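Local coordinates for putative lipoprotein (Bacteroides fragilis, PDB 3QNK) that probably binds glycans at the outer membrane surface, as a putative lipoprotein of the SusD family, for uptake by a partner transporter, at residues Ile394-Ala399 with Asn416-Arg421. Sequence-based numbering, arbitrary orientation.
Sequences IYLNDA and NMIRQR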
ATOM      1  N   ILE B 394     -25.977  13.956  15.583  1.00 50.86           N
ATOM      2  CA  ILE B 394     -27.346  14.056  15.091  1.00 51.40           C
ATOM      3  C   ILE B 394     -27.869  15.456  15.420  1.00 55.94           C
ATOM      4  O   ILE B 394     -28.315  16.160  14.522  1.00 56.69           O
ATOM      5  CB  ILE B 394     -28.223  12.918  15.676  1.00 56.10           C
ATOM      6  CG1 ILE B 394     -27.607  11.526  15.391  1.00 57.31           C
ATOM      7  CG2 ILE B 394     -29.692  12.996  15.258  1.00 55.72           C
ATOM      8  CD1 ILE B 394     -27.278  11.194  13.932  1.00 51.97           C
ATOM      9  N   TYR B 395     -27.683  15.898  16.664  1.00 51.76           N
ATOM     10  CA  TYR B 395     -28.130  17.198  17.132  1.00 50.98           C
ATOM     11  C   TYR B 395     -27.482  18.353  16.372  1.00 52.62           C
ATOM     12  O   TYR B 395     -28.183  19.291  15.968  1.00 53.08           O
ATOM     13  CB  TYR B 395     -27.848  17.336  18.623  1.00 51.67           C
ATOM     14  CG  TYR B 395     -28.701  16.420  19.466  1.00 54.25           C
ATOM     15  CD1 TYR B 395     -30.005  16.764  19.799  1.00 56.62           C
ATOM     16  CD2 TYR B 395     -28.204  15.206  19.936  1.00 55.20           C
ATOM     17  CE1 TYR B 395     -30.799  15.925  20.570  1.00 58.29           C
ATOM     18  CE2 TYR B 395     -28.992  14.354  20.710  1.00 56.94           C
ATOM     19  CZ  TYR B 395     -30.292  14.719  21.022  1.00 63.99           C
ATOM     20  OH  TYR B 395     -31.096  13.928  21.800  1.00 63.04           O
ATOM     21  N   LEU B 396     -26.166  18.273  16.153  1.00 45.87           N
ATOM     22  CA  LEU B 396     -25.397  19.329  15.497  1.00 43.51           C
ATOM     23  C   LEU B 396     -25.628  19.366  13.978  1.00 48.50           C
ATOM     24  O   LEU B 396     -25.725  20.455  13.429  1.00 47.43           O
ATOM     25  CB  LEU B 396     -23.905  19.204  15.848  1.00 42.33           C
ATOM     26  CG  LEU B 396     -23.565  19.616  17.294  1.00 46.12           C
ATOM     27  CD1 LEU B 396     -22.149  19.299  17.654  1.00 44.92           C
ATOM     28  CD2 LEU B 396     -23.808  21.077  17.518  1.00 47.81           C
ATOM     29  N   ASN B 397     -25.810  18.202  13.318  1.00 47.49           N
ATOM     30  CA  ASN B 397     -26.163  18.134  11.897  1.00 48.10           C
ATOM     31  C   ASN B 397     -27.554  18.717  11.691  1.00 54.11           C
ATOM     32  O   ASN B 397     -27.782  19.454  10.740  1.00 55.66           O
ATOM     33  CB  ASN B 397     -26.120  16.685  11.389  1.00 48.36           C
ATOM     34  CG  ASN B 397     -24.744  16.059  11.371  1.00 57.30           C
ATOM     35  OD1 ASN B 397     -23.731  16.704  11.620  1.00 45.63           O
ATOM     36  ND2 ASN B 397     -24.680  14.781  11.051  1.00 50.46           N
ATOM     37  N   ASP B 398     -28.473  18.406  12.617  1.00 51.22           N
ATOM     38  CA  ASP B 398     -29.840  18.900  12.626  1.00 52.86           C
ATOM     39  C   ASP B 398     -29.840  20.428  12.837  1.00 55.46           C
ATOM     40  O   ASP B 398     -30.511  21.137  12.083  1.00 54.60           O
ATOM     41  CB  ASP B 398     -30.659  18.185  13.731  1.00 56.55           C
ATOM     42  CG  ASP B 398     -32.177  18.189  13.573  1.00 68.74           C
ATOM     43  OD1 ASP B 398     -32.657  18.405  12.438  1.00 70.10           O
ATOM     44  OD2 ASP B 398     -32.887  17.937  14.584  1.00 71.41           O
ATOM     45  N   ALA B 399     -29.066  20.930  13.844  1.00 50.19           N
ATOM     46  CA  ALA B 399     -28.969  22.364  14.143  1.00 49.86           C
ATOM     47  C   ALA B 399     -28.488  23.145  12.913  1.00 53.88           C
ATOM     48  O   ALA B 399     -29.094  24.157  12.541  1.00 56.13           O
ATOM     49  CB  ALA B 399     -28.028  22.594  15.311  1.00 49.93           C
ATOM     50  N   ASN B 416     -28.594  23.505  21.738  1.00 54.61           N
ATOM     51  CA  ASN B 416     -28.650  23.654  23.191  1.00 54.15           C
ATOM     52  C   ASN B 416     -28.729  22.290  23.892  1.00 59.25           C
ATOM     53  O   ASN B 416     -28.416  22.216  25.063  1.00 60.47           O
ATOM     54  CB  ASN B 416     -29.778  24.591  23.613  1.00 54.05           C
ATOM     55  CG  ASN B 416     -29.446  26.056  23.387  1.00 59.94           C
ATOM     56  OD1 ASN B 416     -28.278  26.439  23.302  1.00 54.95           O
ATOM     57  ND2 ASN B 416     -30.455  26.914  23.247  1.00 41.14           N
HETATM   58  N   MSE B 417     -29.023  21.206  23.167  1.00 56.38           N
HETATM   59  CA  MSE B 417     -28.986  19.853  23.736  1.00 55.65           C
HETATM   60  C   MSE B 417     -27.539  19.469  24.058  1.00 57.13           C
HETATM   61  O   MSE B 417     -27.264  18.889  25.105  1.00 57.09           O
HETATM   62  CB  MSE B 417     -29.592  18.847  22.752  1.00 57.75           C
HETATM   63  CG  MSE B 417     -31.085  18.969  22.645  1.00 65.53           C
HETATM   64 SE   MSE B 417     -31.987  18.401  24.275  0.75 74.08          SE
HETATM   65  CE  MSE B 417     -31.349  16.551  24.442  1.00 69.92           C
ATOM     66  N   ILE B 418     -26.616  19.853  23.168  1.00 53.47           N
ATOM     67  CA  ILE B 418     -25.171  19.605  23.278  1.00 52.93           C
ATOM     68  C   ILE B 418     -24.568  20.425  24.448  1.00 57.84           C
ATOM     69  O   ILE B 418     -23.736  19.903  25.212  1.00 57.57           O
ATOM     70  CB  ILE B 418     -24.497  19.886  21.917  1.00 54.15           C
ATOM     71  CG1 ILE B 418     -25.018  18.916  20.824  1.00 54.10           C
ATOM     72  CG2 ILE B 418     -22.970  19.887  21.988  1.00 54.36           C
ATOM     73  CD1 ILE B 418     -25.081  17.436  21.185  1.00 57.50           C
ATOM     74  N   ARG B 419     -25.024  21.678  24.597  1.00 53.75           N
ATOM     75  CA  ARG B 419     -24.594  22.562  25.679  1.00 53.31           C
ATOM     76  C   ARG B 419     -25.185  22.112  27.017  1.00 57.91           C
ATOM     77  O   ARG B 419     -24.491  22.139  28.032  1.00 59.15           O
ATOM     78  CB  ARG B 419     -24.999  24.025  25.412  1.00 51.30           C
ATOM     79  CG  ARG B 419     -24.764  24.520  24.013  1.00 45.64           C
ATOM     80  CD  ARG B 419     -24.889  26.019  24.031  1.00 54.50           C
ATOM     81  NE  ARG B 419     -23.551  26.589  24.079  1.00 60.70           N
ATOM     82  CZ  ARG B 419     -23.125  27.452  24.981  1.00 60.22           C
ATOM     83  NH1 ARG B 419     -23.948  27.930  25.895  1.00 54.19           N
ATOM     84  NH2 ARG B 419     -21.885  27.863  24.961  1.00 57.01           N
ATOM     85  N   GLN B 420     -26.460  21.727  27.029  1.00 54.05           N
ATOM     86  CA  GLN B 420     -27.099  21.254  28.256  1.00 55.56           C
ATOM     87  C   GLN B 420     -26.358  20.055  28.826  1.00 56.75           C
ATOM     88  O   GLN B 420     -26.224  19.971  30.041  1.00 57.06           O
ATOM     89  CB  GLN B 420     -28.586  20.881  28.039  1.00 58.36           C
ATOM     90  CG  GLN B 420     -29.559  22.067  28.048  1.00 86.12           C
ATOM     91  CD  GLN B 420     -30.950  21.714  27.501  1.00106.81           C
ATOM     92  OE1 GLN B 420     -31.530  22.435  26.634  1.00 95.06           O
ATOM     93  NE2 GLN B 420     -31.525  20.606  28.027  1.00 91.92           N
ATOM     94  N   ARG B 421     -25.803  19.176  27.952  1.00 51.39           N
ATOM     95  CA  ARG B 421     -25.199  17.965  28.482  1.00 51.31           C
ATOM     96  C   ARG B 421     -23.831  18.187  29.130  1.00 54.58           C
ATOM     97  O   ARG B 421     -23.350  17.258  29.780  1.00 54.20           O
ATOM     98  CB  ARG B 421     -25.215  16.771  27.500  1.00 48.69           C
ATOM     99  CG  ARG B 421     -24.078  16.670  26.606  1.00 61.55           C
ATOM    100  CD  ARG B 421     -22.979  15.703  26.976  1.00 56.23           C
ATOM    101  NE  ARG B 421     -22.308  15.472  25.705  1.00 50.73           N
ATOM    102  CZ  ARG B 421     -22.342  14.315  25.071  1.00 62.67           C
ATOM    103  NH1 ARG B 421     -22.813  13.232  25.680  1.00 52.25           N
ATOM    104  NH2 ARG B 421     -21.854  14.213  23.846  1.00 43.82           N
TER
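Tyr-395 and Met-417 meet where helix 391-405 runs roughly antiparallel to helix 408-420, the local axes coming within 9.6 Å at 145° between their N-to-C directions. How two neighbouring helices can be joined by a few apolar side chains is well illustrated here, for four residues make the whole contact. A chi1 of -68° turns the Tyr-395 ring away from its own carbonyl carbon and into the gap between the helices. Along one side of it runs Met-417, a selenomethionine: its CB sits 3.6 Å from Tyr-395 CD1, its CG lies against Tyr-395 CE1, and two successive kinks in its chain bring the terminal CE round to 3.7 Å from Tyr-395 OH. The selenomethionine thus follows the ring from its base to its phenol end. Ile-418 covers the root of the same side chain, its CD1 lying 3.8 Å from Tyr-395 CB and coming near Tyr-395 CD2, on the other side of CG from the CD1 that Met-417 meets. One residue on in the same helix, Leu-396 adds its branch point, CG being 3.9 Å from Ile-418 CG1. Tyr-395 and Met-417 remain partly exposed, whereas Leu-396 and Ile-418 are buried, both also touching Glu-446 of helix 432-446. Salt bridges from Arg-419 to Glu-442 and from Arg-421 to Glu-446 tie residues 416-421 to that helix. Such a short-linked antiparallel pair, with a third helix packed against it, is consistent with the TPR-like alpha-alpha superhelix of SusD-family proteins.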